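Local coordinates for protein cysteine synthase 3 (Entamoeba histolytica, PDB 6KR5) that probably makes L-cysteine from O-acetyl-L-serine and sulfide, using bound pyridoxal-5'-phosphate as its cofactor, at residues Gln260-Tyr272 with Thr321-Leu334. Residues are numbered along the deposited sequence; the frame is centred on the assembly and turned at random.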
loop_
_atom_site.group_PDB
_atom_site.type_symbol
_atom_site.label_atom_id
_atom_site.label_comp_id
_atom_site.label_asym_id
_atom_site.label_seq_id
_atom_site.Cartn_x
_atom_site.Cartn_y
_atom_site.Cartn_z
ATOM N N GLN B 260 -11.117 5.309 -21.496
ATOM C CA GLN B 260 -12.327 5.362 -20.675
ATOM C C GLN B 260 -12.742 3.985 -20.178
ATOM O O GLN B 260 -13.279 3.865 -19.070
ATOM C CB GLN B 260 -13.488 5.992 -21.448
ATOM C CG GLN B 260 -13.261 7.419 -21.885
ATOM C CD GLN B 260 -13.131 8.389 -20.737
ATOM O OE1 GLN B 260 -13.731 8.209 -19.676
ATOM N NE2 GLN B 260 -12.335 9.436 -20.943
ATOM N N ASP B 261 -12.513 2.942 -20.974
ATOM C CA ASP B 261 -12.836 1.588 -20.535
ATOM C C ASP B 261 -11.895 1.135 -19.424
ATOM O O ASP B 261 -12.318 0.450 -18.483
ATOM C CB ASP B 261 -12.771 0.614 -21.713
ATOM C CG ASP B 261 -13.883 0.828 -22.722
ATOM O OD1 ASP B 261 -14.780 1.664 -22.462
ATOM O OD2 ASP B 261 -13.854 0.152 -23.782
ATOM N N ALA B 262 -10.614 1.504 -19.515
ATOM C CA ALA B 262 -9.690 1.174 -18.432
ATOM C C ALA B 262 -10.153 1.779 -17.112
ATOM O O ALA B 262 -10.120 1.116 -16.064
ATOM C CB ALA B 262 -8.279 1.662 -18.789
ATOM N N TRP B 263 -10.586 3.038 -17.139
ATOM C CA TRP B 263 -11.043 3.689 -15.919
ATOM C C TRP B 263 -12.315 3.040 -15.397
ATOM O O TRP B 263 -12.450 2.795 -14.195
ATOM C CB TRP B 263 -11.299 5.166 -16.162
ATOM C CG TRP B 263 -10.112 5.954 -16.538
ATOM C CD1 TRP B 263 -8.793 5.607 -16.393
ATOM C CD2 TRP B 263 -10.127 7.257 -17.121
ATOM N NE1 TRP B 263 -7.987 6.628 -16.864
ATOM C CE2 TRP B 263 -8.784 7.647 -17.314
ATOM C CE3 TRP B 263 -11.150 8.125 -17.519
ATOM C CZ2 TRP B 263 -8.442 8.878 -17.862
ATOM C CZ3 TRP B 263 -10.808 9.344 -18.071
ATOM C CH2 TRP B 263 -9.465 9.705 -18.241
ATOM N N LYS B 264 -13.279 2.792 -16.294
ATOM C CA LYS B 264 -14.521 2.143 -15.886
ATOM C C LYS B 264 -14.252 0.757 -15.302
ATOM O O LYS B 264 -14.833 0.384 -14.276
ATOM C CB LYS B 264 -15.477 2.060 -17.075
ATOM C CG LYS B 264 -16.834 1.474 -16.712
ATOM C CD LYS B 264 -17.919 1.889 -17.705
ATOM C CE LYS B 264 -17.723 1.233 -19.046
ATOM N NZ LYS B 264 -18.692 1.711 -20.082
ATOM N N MET B 265 -13.359 -0.014 -15.934
ATOM C CA MET B 265 -12.989 -1.314 -15.381
ATOM C C MET B 265 -12.410 -1.181 -13.974
ATOM O O MET B 265 -12.759 -1.961 -13.078
ATOM C CB MET B 265 -11.987 -2.016 -16.296
ATOM C CG MET B 265 -11.718 -3.449 -15.874
ATOM S SD MET B 265 -13.012 -4.573 -16.474
ATOM C CE MET B 265 -13.861 -4.971 -14.953
ATOM N N ALA B 266 -11.517 -0.208 -13.762
ATOM C CA ALA B 266 -10.914 -0.037 -12.443
ATOM C C ALA B 266 -11.969 0.260 -11.391
ATOM O O ALA B 266 -11.907 -0.266 -10.276
ATOM C CB ALA B 266 -9.871 1.079 -12.486
ATOM N N ARG B 267 -12.949 1.099 -11.729
ATOM C CA ARG B 267 -14.026 1.388 -10.787
ATOM C C ARG B 267 -14.847 0.146 -10.487
ATOM O O ARG B 267 -15.301 -0.047 -9.352
ATOM C CB ARG B 267 -14.931 2.488 -11.335
ATOM C CG ARG B 267 -14.285 3.861 -11.309
ATOM C CD ARG B 267 -15.297 4.954 -11.616
ATOM N NE ARG B 267 -15.715 4.960 -13.018
ATOM C CZ ARG B 267 -15.091 5.622 -13.988
ATOM N NH1 ARG B 267 -14.006 6.340 -13.719
ATOM N NH2 ARG B 267 -15.566 5.577 -15.223
ATOM N N ALA B 268 -15.072 -0.699 -11.495
ATOM C CA ALA B 268 -15.867 -1.908 -11.276
ATOM C C ALA B 268 -15.126 -2.911 -10.399
ATOM O O ALA B 268 -15.737 -3.585 -9.561
ATOM C CB ALA B 268 -16.234 -2.539 -12.617
ATOM N N VAL B 269 -13.808 -3.015 -10.568
ATOM C CA VAL B 269 -13.029 -3.968 -9.786
ATOM C C VAL B 269 -13.066 -3.606 -8.306
ATOM O O VAL B 269 -13.228 -4.479 -7.446
ATOM C CB VAL B 269 -11.592 -4.026 -10.332
ATOM C CG1 VAL B 269 -10.694 -4.835 -9.407
ATOM C CG2 VAL B 269 -11.622 -4.634 -11.722
ATOM N N VAL B 270 -12.925 -2.320 -7.974
ATOM C CA VAL B 270 -12.952 -1.983 -6.557
ATOM C C VAL B 270 -14.367 -2.146 -5.997
ATOM O O VAL B 270 -14.536 -2.626 -4.869
ATOM C CB VAL B 270 -12.346 -0.582 -6.304
ATOM C CG1 VAL B 270 -13.113 0.491 -7.003
ATOM C CG2 VAL B 270 -12.238 -0.289 -4.795
ATOM N N LYS B 271 -15.404 -1.843 -6.782
ATOM C CA LYS B 271 -16.763 -1.946 -6.251
ATOM C C LYS B 271 -17.198 -3.397 -6.080
ATOM O O LYS B 271 -17.881 -3.731 -5.101
ATOM C CB LYS B 271 -17.750 -1.214 -7.155
ATOM C CG LYS B 271 -19.146 -1.085 -6.535
ATOM C CD LYS B 271 -20.064 -0.229 -7.400
ATOM C CE LYS B 271 -21.469 -0.201 -6.825
ATOM N NZ LYS B 271 -22.421 0.573 -7.669
ATOM N N TYR B 272 -16.841 -4.272 -7.029
ATOM C CA TYR B 272 -17.382 -5.626 -7.037
ATOM C C TYR B 272 -16.406 -6.707 -6.601
ATOM O O TYR B 272 -16.853 -7.814 -6.266
ATOM C CB TYR B 272 -17.954 -5.944 -8.429
ATOM C CG TYR B 272 -19.072 -4.972 -8.748
ATOM C CD1 TYR B 272 -20.192 -4.908 -7.932
ATOM C CD2 TYR B 272 -18.984 -4.086 -9.810
ATOM C CE1 TYR B 272 -21.208 -4.010 -8.182
ATOM C CE2 TYR B 272 -20.013 -3.178 -10.074
ATOM C CZ TYR B 272 -21.118 -3.148 -9.252
ATOM O OH TYR B 272 -22.162 -2.257 -9.479
ATOM N N THR B 321 -16.005 10.214 -11.268
ATOM C CA THR B 321 -16.994 9.668 -12.190
ATOM C C THR B 321 -17.699 8.473 -11.561
ATOM O O THR B 321 -17.081 7.657 -10.872
ATOM C CB THR B 321 -16.320 9.244 -13.494
ATOM O OG1 THR B 321 -15.393 10.258 -13.903
ATOM C CG2 THR B 321 -17.348 9.017 -14.592
ATOM N N ILE B 322 -19.001 8.364 -11.802
ATOM C CA ILE B 322 -19.809 7.309 -11.205
ATOM C C ILE B 322 -20.628 6.635 -12.296
ATOM O O ILE B 322 -21.329 7.310 -13.060
ATOM C CB ILE B 322 -20.722 7.864 -10.094
ATOM C CG1 ILE B 322 -21.420 6.722 -9.348
ATOM C CG2 ILE B 322 -21.716 8.866 -10.663
ATOM C CD1 ILE B 322 -20.481 5.895 -8.486
ATOM N N GLU B 323 -20.524 5.308 -12.385
ATOM C CA GLU B 323 -21.416 4.547 -13.250
ATOM C C GLU B 323 -22.756 4.393 -12.554
ATOM O O GLU B 323 -22.822 3.907 -11.419
ATOM C CB GLU B 323 -20.844 3.171 -13.580
ATOM C CG GLU B 323 -19.922 3.161 -14.786
ATOM C CD GLU B 323 -18.615 3.863 -14.495
ATOM O OE1 GLU B 323 -17.980 3.515 -13.479
ATOM O OE2 GLU B 323 -18.242 4.768 -15.271
ATOM N N GLU B 324 -23.820 4.814 -13.234
ATOM C CA GLU B 324 -25.154 4.727 -12.655
ATOM C C GLU B 324 -25.706 3.312 -12.657
ATOM O O GLU B 324 -26.591 3.004 -11.849
ATOM C CB GLU B 324 -26.128 5.629 -13.415
ATOM C CG GLU B 324 -25.910 7.117 -13.235
ATOM C CD GLU B 324 -26.861 7.934 -14.096
ATOM O OE1 GLU B 324 -28.083 7.635 -14.089
ATOM O OE2 GLU B 324 -26.383 8.864 -14.784
ATOM N N GLY B 325 -25.220 2.454 -13.541
ATOM C CA GLY B 325 -25.874 1.183 -13.759
ATOM C C GLY B 325 -25.472 0.114 -12.765
ATOM O O GLY B 325 -24.561 0.261 -11.949
ATOM N N THR B 326 -26.173 -1.007 -12.863
ATOM C CA THR B 326 -25.887 -2.175 -12.051
ATOM C C THR B 326 -24.612 -2.849 -12.532
ATOM O O THR B 326 -24.073 -2.534 -13.598
ATOM C CB THR B 326 -27.032 -3.181 -12.141
ATOM O OG1 THR B 326 -27.110 -3.643 -13.494
ATOM C CG2 THR B 326 -28.346 -2.540 -11.746
ATOM N N LYS B 327 -24.140 -3.822 -11.747
ATOM C CA LYS B 327 -22.972 -4.586 -12.178
ATOM C C LYS B 327 -23.184 -5.187 -13.558
ATOM O O LYS B 327 -22.297 -5.126 -14.417
ATOM C CB LYS B 327 -22.638 -5.695 -11.181
ATOM C CG LYS B 327 -21.425 -6.492 -11.627
ATOM C CD LYS B 327 -20.935 -7.465 -10.564
ATOM C CE LYS B 327 -21.468 -8.861 -10.826
ATOM N NZ LYS B 327 -20.981 -9.816 -9.799
ATOM N N GLN B 328 -24.366 -5.751 -13.814
ATOM C CA GLN B 328 -24.552 -6.373 -15.118
ATOM C C GLN B 328 -24.551 -5.334 -16.231
ATOM O O GLN B 328 -24.008 -5.584 -17.315
ATOM C CB GLN B 328 -25.828 -7.211 -15.140
ATOM C CG GLN B 328 -25.600 -8.621 -14.596
ATOM C CD GLN B 328 -24.357 -9.289 -15.185
ATOM O OE1 GLN B 328 -23.457 -9.714 -14.454
ATOM N NE2 GLN B 328 -24.311 -9.395 -16.510
ATOM N N GLN B 329 -25.130 -4.156 -15.988
ATOM C CA GLN B 329 -25.075 -3.120 -17.012
ATOM C C GLN B 329 -23.637 -2.719 -17.296
ATOM O O GLN B 329 -23.253 -2.530 -18.456
ATOM C CB GLN B 329 -25.884 -1.899 -16.592
ATOM C CG GLN B 329 -27.387 -2.172 -16.563
ATOM C CD GLN B 329 -28.193 -0.940 -16.214
ATOM O OE1 GLN B 329 -28.366 -0.605 -15.034
ATOM N NE2 GLN B 329 -28.698 -0.261 -17.242
ATOM N N VAL B 330 -22.833 -2.573 -16.244
ATOM C CA VAL B 330 -21.446 -2.160 -16.436
ATOM C C VAL B 330 -20.661 -3.245 -17.155
ATOM O O VAL B 330 -19.922 -2.963 -18.104
ATOM C CB VAL B 330 -20.801 -1.794 -15.086
ATOM C CG1 VAL B 330 -19.301 -1.620 -15.263
ATOM C CG2 VAL B 330 -21.404 -0.516 -14.555
ATOM N N LEU B 331 -20.794 -4.500 -16.716
ATOM C CA LEU B 331 -20.022 -5.565 -17.355
ATOM C C LEU B 331 -20.482 -5.805 -18.788
ATOM O O LEU B 331 -19.658 -6.077 -19.665
ATOM C CB LEU B 331 -20.109 -6.852 -16.545
ATOM C CG LEU B 331 -19.395 -6.805 -15.193
ATOM C CD1 LEU B 331 -19.503 -8.159 -14.523
ATOM C CD2 LEU B 331 -17.938 -6.409 -15.360
ATOM N N ASP B 332 -21.793 -5.711 -19.049
ATOM C CA ASP B 332 -22.270 -5.804 -20.428
ATOM C C ASP B 332 -21.642 -4.722 -21.303
ATOM O O ASP B 332 -21.245 -4.989 -22.443
ATOM C CB ASP B 332 -23.793 -5.688 -20.476
ATOM C CG ASP B 332 -24.499 -7.010 -20.220
ATOM O OD1 ASP B 332 -23.843 -8.070 -20.243
ATOM O OD2 ASP B 332 -25.733 -6.983 -20.003
ATOM N N SER B 333 -21.549 -3.492 -20.789
ATOM C CA SER B 333 -21.000 -2.391 -21.578
ATOM C C SER B 333 -19.528 -2.608 -21.905
ATOM O O SER B 333 -19.029 -2.088 -22.912
ATOM C CB SER B 333 -21.201 -1.067 -20.835
ATOM O OG SER B 333 -20.172 -0.843 -19.878
ATOM N N LEU B 334 -18.832 -3.386 -21.089
ATOM C CA LEU B 334 -17.406 -3.626 -21.259
ATOM C C LEU B 334 -17.093 -4.905 -22.011
ATOM O O LEU B 334 -16.082 -4.957 -22.732
ATOM C CB LEU B 334 -16.725 -3.682 -19.886
ATOM C CG LEU B 334 -16.632 -2.356 -19.144
ATOM C CD1 LEU B 334 -16.233 -2.594 -17.704
ATOM C CD2 LEU B 334 -15.643 -1.447 -19.848
HETATM O O HOH W 1 -14.519 -2.874 -23.930
HETATM O O HOH W 2 -17.591 0.894 -13.394
HETATM O O HOH W 3 -13.358 8.986 -15.038
#
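R267 meets E323 side-on with two nitrogens, one for each carboxylate oxygen. Its NE reaches the syn lone pair of E323 OE1 at 2.7 Å, almost straight and in the guanidinium plane. R267 NH2 takes E323 OE2 at 2.8 Å on a more bent line. The flat groups of this salt bridge lie 22° apart. T321 CB sits over one face of the guanidinium, and W263 O lies over the other. K264, with CG anti to its backbone N (chi1 -176°), passes its CG and CD obliquely across the E323 side chain, CG nearest E323 CD and CD nearest E323 CG, then bends at chi3 so that NZ donates to S333 OG at 3.0 Å. That hydroxyl in turn donates to V330 O, back in its own helix. L334 slides past the lysine in the opposite direction, its CD2 against K264 CE at a tight 3.5 Å, and turns CD1 to M265 SD. M265 CE also touches L331, while A268 packs on V330 CG1.

At the other end, Y272 lays one ring face on the aliphatic part of K327. K327 CB makes a CH-pi contact 3.7 Å from the ring centroid, CD lies near Y272 CG, and NZ goes on to G31 O and D34.

In this PLP-dependent synthase of the tryptophan synthase beta family (fold type II), the contact ties the C-terminal segment, a loop and then helix 327-335, onto helix 259-273, which follows strand 253-257 at the edge of the larger sheet. Segments 260-272 and 327-334 run roughly antiparallel (147°), their axes 10.8 Å apart at closest. A capping box of T326 and Q329 starts the later helix.

Further out, L318 O takes R267 NH1, and one water donates to both E323 OE1 and K264 O. M265 also leans on L289 of helix 279-292.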